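Local atomic coordinates of uncharacterized protein (Bacteroides ovatus, PDB entry 4E6F), a protein that is of unknown function but belongs to the DUF4468 family, whose members carry a domain with a TBP-like fold. Residues D43-W48 with C108-E113. Sequence-based numbering, arbitrary orientation.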
ATOM      1  N   ASP A  43     -13.353 -14.955  -3.415  1.00 18.43           N
ATOM      2  CA  ASP A  43     -14.235 -14.285  -4.367  0.70 18.15           C
ATOM      3  C   ASP A  43     -14.416 -12.817  -4.017  1.00 21.18           C
ATOM      4  O   ASP A  43     -14.499 -11.989  -4.917  1.00 20.26           O
ATOM      5  CB  ASP A  43     -15.588 -14.992  -4.471  0.70 20.18           C
ATOM      6  CG  ASP A  43     -15.501 -16.402  -5.037  0.70 24.56           C
ATOM      7  OD1 ASP A  43     -14.533 -16.691  -5.785  0.70 24.62           O
ATOM      8  OD2 ASP A  43     -16.411 -17.197  -4.767  0.70 24.44           O
ATOM      9  N   THR A  44     -14.473 -12.474  -2.716  1.00 17.79           N
ATOM     10  CA  THR A  44     -14.606 -11.066  -2.323  1.00 17.53           C
ATOM     11  C   THR A  44     -13.362 -10.282  -2.719  1.00 18.85           C
ATOM     12  O   THR A  44     -13.452  -9.136  -3.179  1.00 17.71           O
ATOM     13  CB  THR A  44     -14.840 -10.964  -0.801  1.00 21.26           C
ATOM     14  OG1 THR A  44     -16.018 -11.700  -0.467  1.00 23.06           O
ATOM     15  CG2 THR A  44     -14.978  -9.526  -0.313  1.00 21.34           C
HETATM   16  N   MSE A  45     -12.195 -10.906  -2.508  1.00 16.66           N
HETATM   17  CA  MSE A  45     -10.902 -10.265  -2.774  1.00 14.55           C
HETATM   18  C   MSE A  45     -10.597 -10.145  -4.281  1.00 17.55           C
HETATM   19  O   MSE A  45      -9.996  -9.136  -4.692  1.00 16.68           O
HETATM   20  CB  MSE A  45      -9.799 -10.982  -2.013  1.00 14.07           C
HETATM   21  CG  MSE A  45      -9.869 -10.680  -0.503  1.00 15.55           C
HETATM   22 SE   MSE A  45      -9.405  -8.766  -0.149  0.75 20.18          SE
HETATM   23  CE  MSE A  45     -11.217  -7.962  -0.059  1.00 17.93           C
ATOM     24  N   THR A  46     -11.031 -11.131  -5.112  1.00 15.67           N
ATOM     25  CA  THR A  46     -10.789 -10.983  -6.556  0.50 15.07           C
ATOM     26  C   THR A  46     -11.629  -9.813  -7.074  1.00 18.45           C
ATOM     27  O   THR A  46     -11.098  -8.986  -7.834  1.00 17.33           O
ATOM     28  CB  THR A  46     -11.039 -12.273  -7.349  0.50 20.68           C
ATOM     29  OG1 THR A  46     -12.339 -12.761  -7.062  0.50 20.11           O
ATOM     30  CG2 THR A  46      -9.995 -13.341  -7.091  0.50 20.43           C
ATOM     31  N   LYS A  47     -12.916  -9.710  -6.647  1.00 16.97           N
ATOM     32  CA  LYS A  47     -13.772  -8.606  -7.074  0.50 17.57           C
ATOM     33  C   LYS A  47     -13.204  -7.281  -6.569  1.00 19.77           C
ATOM     34  O   LYS A  47     -13.131  -6.312  -7.323  1.00 20.17           O
ATOM     35  CB  LYS A  47     -15.218  -8.805  -6.585  0.50 20.25           C
ATOM     36  CG  LYS A  47     -15.992  -9.845  -7.383  0.50 31.06           C
ATOM     37  N   TRP A  48     -12.773  -7.236  -5.305  1.00 16.68           N
ATOM     38  CA  TRP A  48     -12.210  -5.998  -4.769  1.00 17.29           C
ATOM     39  C   TRP A  48     -10.959  -5.581  -5.552  1.00 19.26           C
ATOM     40  O   TRP A  48     -10.853  -4.422  -5.983  1.00 18.28           O
ATOM     41  CB  TRP A  48     -11.863  -6.124  -3.275  1.00 16.27           C
ATOM     42  CG  TRP A  48     -11.023  -4.970  -2.799  1.00 16.93           C
ATOM     43  CD1 TRP A  48     -11.448  -3.696  -2.564  1.00 20.03           C
ATOM     44  CD2 TRP A  48      -9.589  -4.945  -2.688  1.00 16.02           C
ATOM     45  NE1 TRP A  48     -10.376  -2.876  -2.308  1.00 18.83           N
ATOM     46  CE2 TRP A  48      -9.219  -3.619  -2.372  1.00 18.43           C
ATOM     47  CE3 TRP A  48      -8.584  -5.926  -2.795  1.00 16.21           C
ATOM     48  CZ2 TRP A  48      -7.887  -3.237  -2.181  1.00 17.45           C
ATOM     49  CZ3 TRP A  48      -7.257  -5.547  -2.614  1.00 16.07           C
ATOM     50  CH2 TRP A  48      -6.918  -4.213  -2.339  1.00 16.14           C
ATOM     51  N   CYS A 108      -7.719 -13.323   5.974  1.00 14.54           N
ATOM     52  CA  CYS A 108      -7.136 -12.779   4.753  1.00 15.22           C
ATOM     53  C   CYS A 108      -5.912 -11.982   5.113  1.00 17.43           C
ATOM     54  O   CYS A 108      -5.960 -11.175   6.042  1.00 17.07           O
ATOM     55  CB  CYS A 108      -8.161 -11.893   4.037  1.00 15.56           C
ATOM     56  SG  CYS A 108      -7.625 -11.329   2.414  1.00 19.71           S
ATOM     57  N   LEU A 109      -4.826 -12.165   4.349  1.00 14.98           N
ATOM     58  CA  LEU A 109      -3.622 -11.351   4.517  1.00 13.95           C
ATOM     59  C   LEU A 109      -3.493 -10.505   3.269  1.00 13.80           C
ATOM     60  O   LEU A 109      -3.526 -11.056   2.162  1.00 13.97           O
ATOM     61  CB  LEU A 109      -2.357 -12.205   4.731  1.00 13.87           C
ATOM     62  CG  LEU A 109      -1.013 -11.437   4.792  1.00 17.05           C
ATOM     63  CD1 LEU A 109      -0.926 -10.548   6.027  1.00 16.82           C
ATOM     64  CD2 LEU A 109       0.186 -12.430   4.740  1.00 17.89           C
ATOM     65  N   VAL A 110      -3.311  -9.187   3.415  1.00 11.95           N
ATOM     66  CA  VAL A 110      -3.113  -8.301   2.278  1.00 12.06           C
ATOM     67  C   VAL A 110      -1.725  -7.672   2.414  1.00 14.39           C
ATOM     68  O   VAL A 110      -1.411  -7.097   3.464  1.00 13.96           O
ATOM     69  CB  VAL A 110      -4.211  -7.213   2.140  1.00 14.64           C
ATOM     70  CG1 VAL A 110      -3.957  -6.316   0.914  1.00 14.31           C
ATOM     71  CG2 VAL A 110      -5.609  -7.846   2.058  1.00 15.47           C
ATOM     72  N   GLU A 111      -0.893  -7.827   1.386  1.00 11.90           N
ATOM     73  CA  GLU A 111       0.433  -7.255   1.370  1.00 12.22           C
ATOM     74  C   GLU A 111       0.610  -6.286   0.225  1.00 14.77           C
ATOM     75  O   GLU A 111       0.145  -6.548  -0.894  1.00 14.98           O
ATOM     76  CB  GLU A 111       1.499  -8.359   1.244  1.00 12.40           C
ATOM     77  CG  GLU A 111       1.520  -9.271   2.462  1.00 13.41           C
ATOM     78  CD  GLU A 111       2.384 -10.508   2.299  1.00 21.89           C
ATOM     79  OE1 GLU A 111       2.063 -11.367   1.445  1.00 19.48           O
ATOM     80  OE2 GLU A 111       3.401 -10.608   3.019  1.00 22.83           O
ATOM     81  N   LEU A 112       1.311  -5.167   0.510  1.00 11.27           N
ATOM     82  CA  LEU A 112       1.659  -4.175  -0.498  0.70 11.38           C
ATOM     83  C   LEU A 112       3.178  -4.188  -0.585  1.00 13.20           C
ATOM     84  O   LEU A 112       3.861  -3.887   0.404  1.00 13.88           O
ATOM     85  CB  LEU A 112       1.097  -2.785  -0.135  0.70 11.18           C
ATOM     86  CG  LEU A 112       1.453  -1.669  -1.096  0.70 12.59           C
ATOM     87  CD1 LEU A 112       0.691  -1.816  -2.410  0.70 12.90           C
ATOM     88  CD2 LEU A 112       1.154  -0.303  -0.481  0.70 15.03           C
ATOM     89  N   GLU A 113       3.698  -4.613  -1.724  1.00 10.68           N
ATOM     90  CA  GLU A 113       5.138  -4.806  -1.866  1.00 11.64           C
ATOM     91  C   GLU A 113       5.676  -4.389  -3.221  1.00 13.15           C
ATOM     92  O   GLU A 113       4.925  -3.905  -4.067  1.00 13.23           O
ATOM     93  CB  GLU A 113       5.458  -6.288  -1.613  1.00 13.61           C
ATOM     94  CG  GLU A 113       4.696  -7.259  -2.517  1.00 15.16           C
ATOM     95  CD  GLU A 113       5.045  -8.719  -2.312  1.00 23.38           C
ATOM     96  OE1 GLU A 113       6.140  -9.008  -1.780  1.00 25.79           O
ATOM     97  OE2 GLU A 113       4.208  -9.581  -2.657  1.00 18.72           O
TER
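Met45, a selenomethionine, meets Cys108 and Val110 through apolar contacts alone. Its CG lies 3.7 Å from SG of Cys108. The selenium sits 4.0 Å from the same SG, so two consecutive atoms of the chain lie against one sulfur. The side chain leaves the helix with CG anti to its carbonyl carbon (chi1 -73°) and bends again at chi2 and chi3. Cys108 answers from the strand with SG anti to its backbone N (chi1 -173°), and both CB atoms point toward the opposite segment. Further along, the selenium reaches CG2 of Val110 at 4.5 Å, a looser touch. All three residues are buried.

In the TBP-like fold of this domain, an antiparallel sheet carries helices against it. Here helix 38-54 rests on strand 107-119, which runs between strands 24-32 and 90-104. Cys108 and Val110 are two apart on the strand and turn to the same side, toward the helix.

Trp48, one turn on from Met45, also points its CB toward the strand, but the nearest ring atom, CH2, stays 4.9 Å from CG1 of Val110. Its NE1 is hydrogen-bonded to OD2 of Asp165 on helix 149-169. That helix and the loop after it also cover Met45, through Val166, Ala169 and Phe170. Val101 of strand 90-104 touches both Met45 and Cys108.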